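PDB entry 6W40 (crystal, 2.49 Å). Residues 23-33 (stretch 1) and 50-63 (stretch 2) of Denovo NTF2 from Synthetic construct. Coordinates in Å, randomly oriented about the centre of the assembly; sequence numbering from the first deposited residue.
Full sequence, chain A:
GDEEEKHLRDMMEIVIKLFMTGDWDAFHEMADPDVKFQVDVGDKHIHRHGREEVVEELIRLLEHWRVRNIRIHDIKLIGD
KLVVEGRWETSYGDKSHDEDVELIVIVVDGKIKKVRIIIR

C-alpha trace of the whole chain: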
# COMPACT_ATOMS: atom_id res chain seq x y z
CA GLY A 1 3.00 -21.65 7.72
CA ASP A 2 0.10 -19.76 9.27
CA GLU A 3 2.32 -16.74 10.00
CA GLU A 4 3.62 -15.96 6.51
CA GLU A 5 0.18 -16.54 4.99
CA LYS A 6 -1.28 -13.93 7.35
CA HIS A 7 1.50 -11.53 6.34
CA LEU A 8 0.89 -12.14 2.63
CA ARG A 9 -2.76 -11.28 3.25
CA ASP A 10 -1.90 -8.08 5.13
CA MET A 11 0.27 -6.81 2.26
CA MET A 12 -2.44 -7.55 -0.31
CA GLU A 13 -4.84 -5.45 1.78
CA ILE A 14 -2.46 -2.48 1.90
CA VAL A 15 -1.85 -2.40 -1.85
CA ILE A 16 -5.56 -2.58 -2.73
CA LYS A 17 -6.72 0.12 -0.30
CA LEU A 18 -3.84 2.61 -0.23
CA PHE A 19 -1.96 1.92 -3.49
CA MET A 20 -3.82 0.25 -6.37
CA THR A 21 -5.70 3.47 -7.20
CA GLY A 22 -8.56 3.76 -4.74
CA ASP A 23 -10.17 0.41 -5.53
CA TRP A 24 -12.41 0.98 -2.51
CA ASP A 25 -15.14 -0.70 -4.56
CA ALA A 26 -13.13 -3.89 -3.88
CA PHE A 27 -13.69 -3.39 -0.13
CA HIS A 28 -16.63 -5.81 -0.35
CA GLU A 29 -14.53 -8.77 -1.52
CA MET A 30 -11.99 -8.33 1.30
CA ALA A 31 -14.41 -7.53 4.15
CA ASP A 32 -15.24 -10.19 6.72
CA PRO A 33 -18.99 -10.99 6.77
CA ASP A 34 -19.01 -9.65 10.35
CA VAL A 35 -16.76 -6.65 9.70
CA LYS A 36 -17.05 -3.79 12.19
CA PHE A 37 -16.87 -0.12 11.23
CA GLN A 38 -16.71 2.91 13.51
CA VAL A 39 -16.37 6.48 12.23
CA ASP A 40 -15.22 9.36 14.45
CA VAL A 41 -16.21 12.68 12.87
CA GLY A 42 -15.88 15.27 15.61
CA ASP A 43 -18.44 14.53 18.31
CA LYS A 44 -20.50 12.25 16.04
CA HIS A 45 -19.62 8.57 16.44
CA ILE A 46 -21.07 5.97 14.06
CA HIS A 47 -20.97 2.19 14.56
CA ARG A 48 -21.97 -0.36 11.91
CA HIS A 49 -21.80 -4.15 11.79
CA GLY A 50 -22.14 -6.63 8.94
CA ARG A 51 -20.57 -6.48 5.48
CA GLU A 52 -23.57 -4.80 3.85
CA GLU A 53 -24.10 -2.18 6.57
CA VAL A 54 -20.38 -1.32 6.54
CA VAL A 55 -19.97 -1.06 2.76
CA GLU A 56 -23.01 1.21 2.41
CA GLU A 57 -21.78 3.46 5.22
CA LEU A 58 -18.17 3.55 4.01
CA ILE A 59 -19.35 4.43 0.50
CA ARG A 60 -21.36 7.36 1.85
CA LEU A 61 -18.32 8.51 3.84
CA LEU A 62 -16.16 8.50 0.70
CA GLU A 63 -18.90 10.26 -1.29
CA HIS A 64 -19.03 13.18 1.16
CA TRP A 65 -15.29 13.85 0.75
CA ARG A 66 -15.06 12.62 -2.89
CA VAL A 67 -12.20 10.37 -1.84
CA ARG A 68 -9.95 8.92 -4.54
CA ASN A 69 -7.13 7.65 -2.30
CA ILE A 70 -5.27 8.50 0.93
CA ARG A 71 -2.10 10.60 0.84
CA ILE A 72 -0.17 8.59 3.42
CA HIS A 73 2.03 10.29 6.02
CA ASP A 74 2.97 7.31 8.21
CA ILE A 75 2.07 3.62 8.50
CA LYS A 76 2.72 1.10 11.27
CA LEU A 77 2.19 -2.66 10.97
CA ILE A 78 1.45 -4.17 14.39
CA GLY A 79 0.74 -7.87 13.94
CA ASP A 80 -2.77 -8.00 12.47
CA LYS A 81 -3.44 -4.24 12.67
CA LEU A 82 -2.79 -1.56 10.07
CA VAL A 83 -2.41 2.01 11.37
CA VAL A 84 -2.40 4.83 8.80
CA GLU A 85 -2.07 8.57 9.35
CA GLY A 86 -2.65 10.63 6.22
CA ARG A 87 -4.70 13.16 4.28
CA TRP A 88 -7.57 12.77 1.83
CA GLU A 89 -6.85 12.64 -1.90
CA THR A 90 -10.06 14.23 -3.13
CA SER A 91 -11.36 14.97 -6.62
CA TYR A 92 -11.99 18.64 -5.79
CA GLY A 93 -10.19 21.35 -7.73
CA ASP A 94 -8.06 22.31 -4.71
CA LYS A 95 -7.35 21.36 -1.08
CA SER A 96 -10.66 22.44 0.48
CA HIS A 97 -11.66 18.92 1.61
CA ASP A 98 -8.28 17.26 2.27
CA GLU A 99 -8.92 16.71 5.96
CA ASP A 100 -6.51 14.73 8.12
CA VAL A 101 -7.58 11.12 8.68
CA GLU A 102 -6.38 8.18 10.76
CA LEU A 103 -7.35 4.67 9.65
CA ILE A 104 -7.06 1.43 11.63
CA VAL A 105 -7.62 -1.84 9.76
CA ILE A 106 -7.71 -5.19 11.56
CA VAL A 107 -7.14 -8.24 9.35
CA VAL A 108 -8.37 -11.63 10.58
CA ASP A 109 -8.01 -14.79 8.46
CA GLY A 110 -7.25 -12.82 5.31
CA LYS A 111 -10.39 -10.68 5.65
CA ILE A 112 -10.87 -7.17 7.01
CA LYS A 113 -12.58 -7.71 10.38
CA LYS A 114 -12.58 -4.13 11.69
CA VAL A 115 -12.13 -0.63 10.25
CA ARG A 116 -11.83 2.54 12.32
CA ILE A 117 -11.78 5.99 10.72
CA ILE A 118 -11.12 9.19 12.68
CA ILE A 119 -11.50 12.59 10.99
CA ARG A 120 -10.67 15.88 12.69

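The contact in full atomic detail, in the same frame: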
# COMPACT_ATOMS: atom_id res chain seq x y z
N ASP A 23 -9.66 1.78 -5.55
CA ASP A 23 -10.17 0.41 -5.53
C ASP A 23 -10.95 0.12 -4.26
O ASP A 23 -11.01 -1.02 -3.79
CB ASP A 23 -9.05 -0.61 -5.73
CG ASP A 23 -9.54 -1.89 -6.38
OD1 ASP A 23 -10.71 -1.93 -6.81
OD2 ASP A 23 -8.75 -2.86 -6.47
N TRP A 24 -11.56 1.16 -3.68
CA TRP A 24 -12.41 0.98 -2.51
C TRP A 24 -13.73 0.32 -2.87
O TRP A 24 -14.49 -0.05 -1.96
CB TRP A 24 -12.66 2.33 -1.84
CG TRP A 24 -11.43 2.88 -1.17
CD1 TRP A 24 -10.40 3.55 -1.76
CD2 TRP A 24 -11.10 2.78 0.22
NE1 TRP A 24 -9.46 3.89 -0.82
CE2 TRP A 24 -9.86 3.42 0.40
CE3 TRP A 24 -11.74 2.21 1.33
CZ2 TRP A 24 -9.24 3.51 1.65
CZ3 TRP A 24 -11.12 2.30 2.57
CH2 TRP A 24 -9.89 2.95 2.72
N ASP A 25 -14.03 0.16 -4.16
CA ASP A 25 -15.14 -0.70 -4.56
C ASP A 25 -14.84 -2.16 -4.24
O ASP A 25 -15.76 -2.94 -3.99
CB ASP A 25 -15.41 -0.54 -6.06
CG ASP A 25 -15.51 0.92 -6.47
OD1 ASP A 25 -15.44 1.80 -5.58
OD2 ASP A 25 -15.65 1.19 -7.68
N ALA A 26 -13.56 -2.54 -4.23
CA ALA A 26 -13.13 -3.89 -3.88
C ALA A 26 -13.12 -4.14 -2.38
O ALA A 26 -12.66 -5.20 -1.94
CB ALA A 26 -11.75 -4.17 -4.47
N PHE A 27 -13.60 -3.18 -1.57
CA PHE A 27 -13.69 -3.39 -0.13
C PHE A 27 -14.66 -4.51 0.22
O PHE A 27 -14.51 -5.13 1.28
CB PHE A 27 -14.11 -2.09 0.55
CG PHE A 27 -14.17 -2.18 2.05
CD1 PHE A 27 -13.02 -2.01 2.81
CD2 PHE A 27 -15.37 -2.42 2.70
CE1 PHE A 27 -13.06 -2.09 4.19
CE2 PHE A 27 -15.42 -2.50 4.08
CZ PHE A 27 -14.26 -2.34 4.83
N HIS A 28 -15.63 -4.79 -0.65
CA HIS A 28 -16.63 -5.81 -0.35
C HIS A 28 -16.03 -7.21 -0.41
O HIS A 28 -16.39 -8.09 0.38
CB HIS A 28 -17.81 -5.69 -1.32
CG HIS A 28 -18.93 -6.65 -1.04
ND1 HIS A 28 -18.91 -7.96 -1.48
CD2 HIS A 28 -20.10 -6.49 -0.39
CE1 HIS A 28 -20.03 -8.56 -1.10
NE2 HIS A 28 -20.76 -7.69 -0.44
N GLU A 29 -15.11 -7.44 -1.35
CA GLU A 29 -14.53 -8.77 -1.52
C GLU A 29 -13.50 -9.11 -0.46
O GLU A 29 -13.16 -10.29 -0.29
CB GLU A 29 -13.91 -8.90 -2.91
CG GLU A 29 -12.63 -8.10 -3.10
CD GLU A 29 -12.17 -8.06 -4.55
OE1 GLU A 29 -13.03 -8.23 -5.45
OE2 GLU A 29 -10.96 -7.86 -4.80
N MET A 30 -12.98 -8.11 0.26
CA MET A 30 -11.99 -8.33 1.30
C MET A 30 -12.55 -8.16 2.71
O MET A 30 -11.82 -8.39 3.68
CB MET A 30 -10.80 -7.39 1.11
CG MET A 30 -10.11 -7.51 -0.23
SD MET A 30 -8.94 -6.17 -0.47
CE MET A 30 -10.00 -4.77 -0.13
N ALA A 31 -13.81 -7.76 2.84
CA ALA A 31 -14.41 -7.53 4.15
C ALA A 31 -14.94 -8.84 4.72
O ALA A 31 -15.61 -9.61 4.02
CB ALA A 31 -15.53 -6.50 4.04
N ASP A 32 -14.64 -9.08 6.00
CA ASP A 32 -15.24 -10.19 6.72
C ASP A 32 -16.76 -10.01 6.75
O ASP A 32 -17.26 -8.89 6.83
CB ASP A 32 -14.68 -10.27 8.14
CG ASP A 32 -15.21 -11.45 8.93
OD1 ASP A 32 -16.40 -11.43 9.32
OD2 ASP A 32 -14.44 -12.40 9.18
N PRO A 33 -17.52 -11.11 6.67
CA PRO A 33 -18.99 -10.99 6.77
C PRO A 33 -19.46 -10.26 8.01
O PRO A 33 -20.51 -9.61 7.99
CB PRO A 33 -19.45 -12.46 6.77
CG PRO A 33 -18.38 -13.18 6.02
CD PRO A 33 -17.09 -12.48 6.35
N GLY A 50 -21.70 -5.88 10.11
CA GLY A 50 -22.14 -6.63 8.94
C GLY A 50 -21.56 -6.07 7.66
O GLY A 50 -21.37 -4.86 7.54
N ARG A 51 -21.26 -6.94 6.69
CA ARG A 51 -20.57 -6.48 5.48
C ARG A 51 -21.40 -5.47 4.70
O ARG A 51 -20.87 -4.50 4.16
CB ARG A 51 -20.20 -7.67 4.60
CG ARG A 51 -19.15 -7.34 3.54
CD ARG A 51 -19.15 -8.35 2.41
NE ARG A 51 -18.95 -9.72 2.87
CZ ARG A 51 -18.60 -10.73 2.07
NH1 ARG A 51 -18.41 -10.51 0.77
NH2 ARG A 51 -18.44 -11.95 2.56
N GLU A 52 -22.72 -5.68 4.64
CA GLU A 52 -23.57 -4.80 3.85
C GLU A 52 -23.79 -3.46 4.53
O GLU A 52 -23.80 -2.42 3.85
CB GLU A 52 -24.91 -5.48 3.56
CG GLU A 52 -24.79 -6.81 2.83
CD GLU A 52 -24.09 -6.69 1.49
OE1 GLU A 52 -24.18 -5.61 0.87
OE2 GLU A 52 -23.45 -7.67 1.07
N GLU A 53 -23.97 -3.45 5.85
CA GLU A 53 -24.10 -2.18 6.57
C GLU A 53 -22.81 -1.36 6.48
O GLU A 53 -22.86 -0.13 6.37
CB GLU A 53 -24.46 -2.44 8.03
CG GLU A 53 -25.93 -2.77 8.28
CD GLU A 53 -26.77 -1.52 8.48
OE1 GLU A 53 -26.62 -0.56 7.70
OE2 GLU A 53 -27.58 -1.50 9.43
N VAL A 54 -21.66 -2.03 6.54
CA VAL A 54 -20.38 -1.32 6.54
C VAL A 54 -20.10 -0.73 5.17
O VAL A 54 -19.71 0.44 5.05
CB VAL A 54 -19.25 -2.26 7.00
CG1 VAL A 54 -17.90 -1.65 6.71
CG2 VAL A 54 -19.40 -2.57 8.49
N VAL A 55 -20.29 -1.53 4.11
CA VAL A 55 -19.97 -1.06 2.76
C VAL A 55 -20.84 0.14 2.40
O VAL A 55 -20.34 1.13 1.84
CB VAL A 55 -20.13 -2.21 1.75
CG1 VAL A 55 -20.14 -1.68 0.33
CG2 VAL A 55 -19.01 -3.23 1.93
N GLU A 56 -22.13 0.08 2.71
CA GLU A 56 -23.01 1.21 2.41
C GLU A 56 -22.59 2.46 3.17
O GLU A 56 -22.61 3.56 2.62
CB GLU A 56 -24.46 0.84 2.73
CG GLU A 56 -25.42 2.02 2.71
CD GLU A 56 -26.85 1.61 2.98
OE1 GLU A 56 -27.60 1.39 2.00
OE2 GLU A 56 -27.23 1.51 4.16
N GLU A 57 -22.19 2.30 4.44
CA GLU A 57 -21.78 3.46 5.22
C GLU A 57 -20.44 4.00 4.75
O GLU A 57 -20.27 5.22 4.62
CB GLU A 57 -21.72 3.10 6.71
CG GLU A 57 -21.41 4.27 7.62
CD GLU A 57 -22.51 5.33 7.60
OE1 GLU A 57 -23.69 4.96 7.43
OE2 GLU A 57 -22.18 6.52 7.74
N LEU A 58 -19.48 3.11 4.49
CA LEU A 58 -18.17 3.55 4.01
C LEU A 58 -18.29 4.28 2.68
O LEU A 58 -17.60 5.27 2.44
CB LEU A 58 -17.23 2.36 3.90
CG LEU A 58 -15.88 2.61 3.21
CD1 LEU A 58 -15.05 3.60 4.01
CD2 LEU A 58 -15.13 1.30 3.01
N ILE A 59 -19.17 3.79 1.80
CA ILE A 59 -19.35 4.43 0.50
C ILE A 59 -19.90 5.84 0.67
O ILE A 59 -19.47 6.77 -0.02
CB ILE A 59 -20.27 3.57 -0.40
CG1 ILE A 59 -19.49 2.36 -0.94
CG2 ILE A 59 -20.85 4.39 -1.54
CD1 ILE A 59 -20.34 1.42 -1.76
N ARG A 60 -20.85 6.02 1.59
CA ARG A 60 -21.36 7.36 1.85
C ARG A 60 -20.27 8.27 2.41
O ARG A 60 -20.20 9.45 2.06
CB ARG A 60 -22.55 7.31 2.81
CG ARG A 60 -23.01 8.68 3.26
CD ARG A 60 -23.90 8.63 4.47
NE ARG A 60 -23.92 9.91 5.17
CZ ARG A 60 -24.68 10.95 4.83
NH1 ARG A 60 -25.49 10.86 3.78
NH2 ARG A 60 -24.62 12.07 5.52
N LEU A 61 -19.42 7.73 3.28
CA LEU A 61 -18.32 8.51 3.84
C LEU A 61 -17.39 9.00 2.74
O LEU A 61 -16.98 10.17 2.72
CB LEU A 61 -17.55 7.68 4.86
CG LEU A 61 -16.26 8.27 5.41
CD1 LEU A 61 -16.55 9.40 6.38
CD2 LEU A 61 -15.42 7.19 6.08
N LEU A 62 -17.04 8.11 1.80
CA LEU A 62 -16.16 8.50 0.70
C LEU A 62 -16.85 9.46 -0.26
O LEU A 62 -16.19 10.29 -0.89
CB LEU A 62 -15.67 7.26 -0.04
CG LEU A 62 -14.97 6.19 0.81
CD1 LEU A 62 -14.61 4.98 -0.03
CD2 LEU A 62 -13.74 6.76 1.49
N GLU A 63 -18.18 9.35 -0.41
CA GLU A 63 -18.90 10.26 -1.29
C GLU A 63 -18.91 11.68 -0.75
O GLU A 63 -18.88 12.64 -1.53
CB GLU A 63 -20.34 9.77 -1.50
CG GLU A 63 -20.49 8.65 -2.51
CD GLU A 63 -21.94 8.37 -2.85
OE1 GLU A 63 -22.83 8.95 -2.18
OE2 GLU A 63 -22.19 7.59 -3.79

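Which donors and acceptors are paired directly between the two stretches? The better-formed bond runs from His28 NE2 to Glu52 OE2, 3.1 Å long with an angle of 162° at the hydrogen, so the carboxylate lies close to the imidazole plane, at the ring edge, where the nitrogen's hydrogen points. His28 reaches it with chi1 in t: its CA-to-CB bond points sideways, but the ring extends to the helix. Glu52, with chi1 and chi2 both m, likewise starts sideways and brings its carboxylate to the histidine. Glu52 is exposed and His28 partly exposed, so the pair is not fully stripped of solvent.

How is the start of the helix satisfied? The first amides of a helix lack carbonyl partners one turn earlier, and here the chain at Pro33 supplies one: Arg51 N donates to Pro33 O at 3.1 Å, a weak bond because the angle is only 130°. The same oxygen also receives a CA-H...O contact from Gly50, with CA and O 3.5 Å apart. Gly50 occupies the N-cap position at phi 96° and psi 145°, where a CB would be jammed against the preceding carbonyl oxygen; the backbone itself therefore calls for glycine. Its own carbonyl is used within the helix, accepting from Val54 N with Gly50 O 3.0 Å away. Next in line, Arg51 O takes Val55 N at 3.0 Å, so the regular helical pattern is under way from its first turn.

What does the long side chain of Arg51 do? It has the largest area covered by the other stretch, 130 Å², and serves as both an apolar and a polar partner. Its CD sits over the face of the His28 ring, 3.5 Å from the centroid, in a CH-pi contact, while its CG lies 3.7 Å from Ala31 CB, where the alanine methyl packs against the arginine stem. Farther out, Arg51 NH1 is 3.2 Å from His28 O and 3.4 Å from His28 ND1, close polar approaches whose hydrogen bonding the geometry leaves open. The face of the guanidinium lies against Ala31 O, and Pro33 CG meets its edge, 3.7 Å from Arg51 NH2.

Where does the contact become wholly apolar? Farther along the helix, Val54, Val55, Leu58 and Leu62 all direct their CA-to-CB bonds toward stretch 1, meeting Phe27 and Trp24, which point back. Leu58 CD2 lies over the Phe27 ring, 3.7 Å from its centroid and 11° off the normal, a CH-pi contact. The same methyl is 3.9 Å from Trp24 CE3 at the indole edge, so one leucine branch touches both aromatics. Val55 CG2 approaches the Phe27 edge at CD2, 3.8 Å away, and Val54 CG1 lies 3.7 Å from Phe27 CE2. Leu62 CD1 extends the patch to Trp24 CB at 3.8 Å. Phe27, Trp24, Val54 and Leu58 are buried; apart from Trp24 NE1, which lies 5.3 Å from its nearest atom in the helix stretch, Leu62 CD1, and so is not bonded across the contact, these side chains carry no polar group.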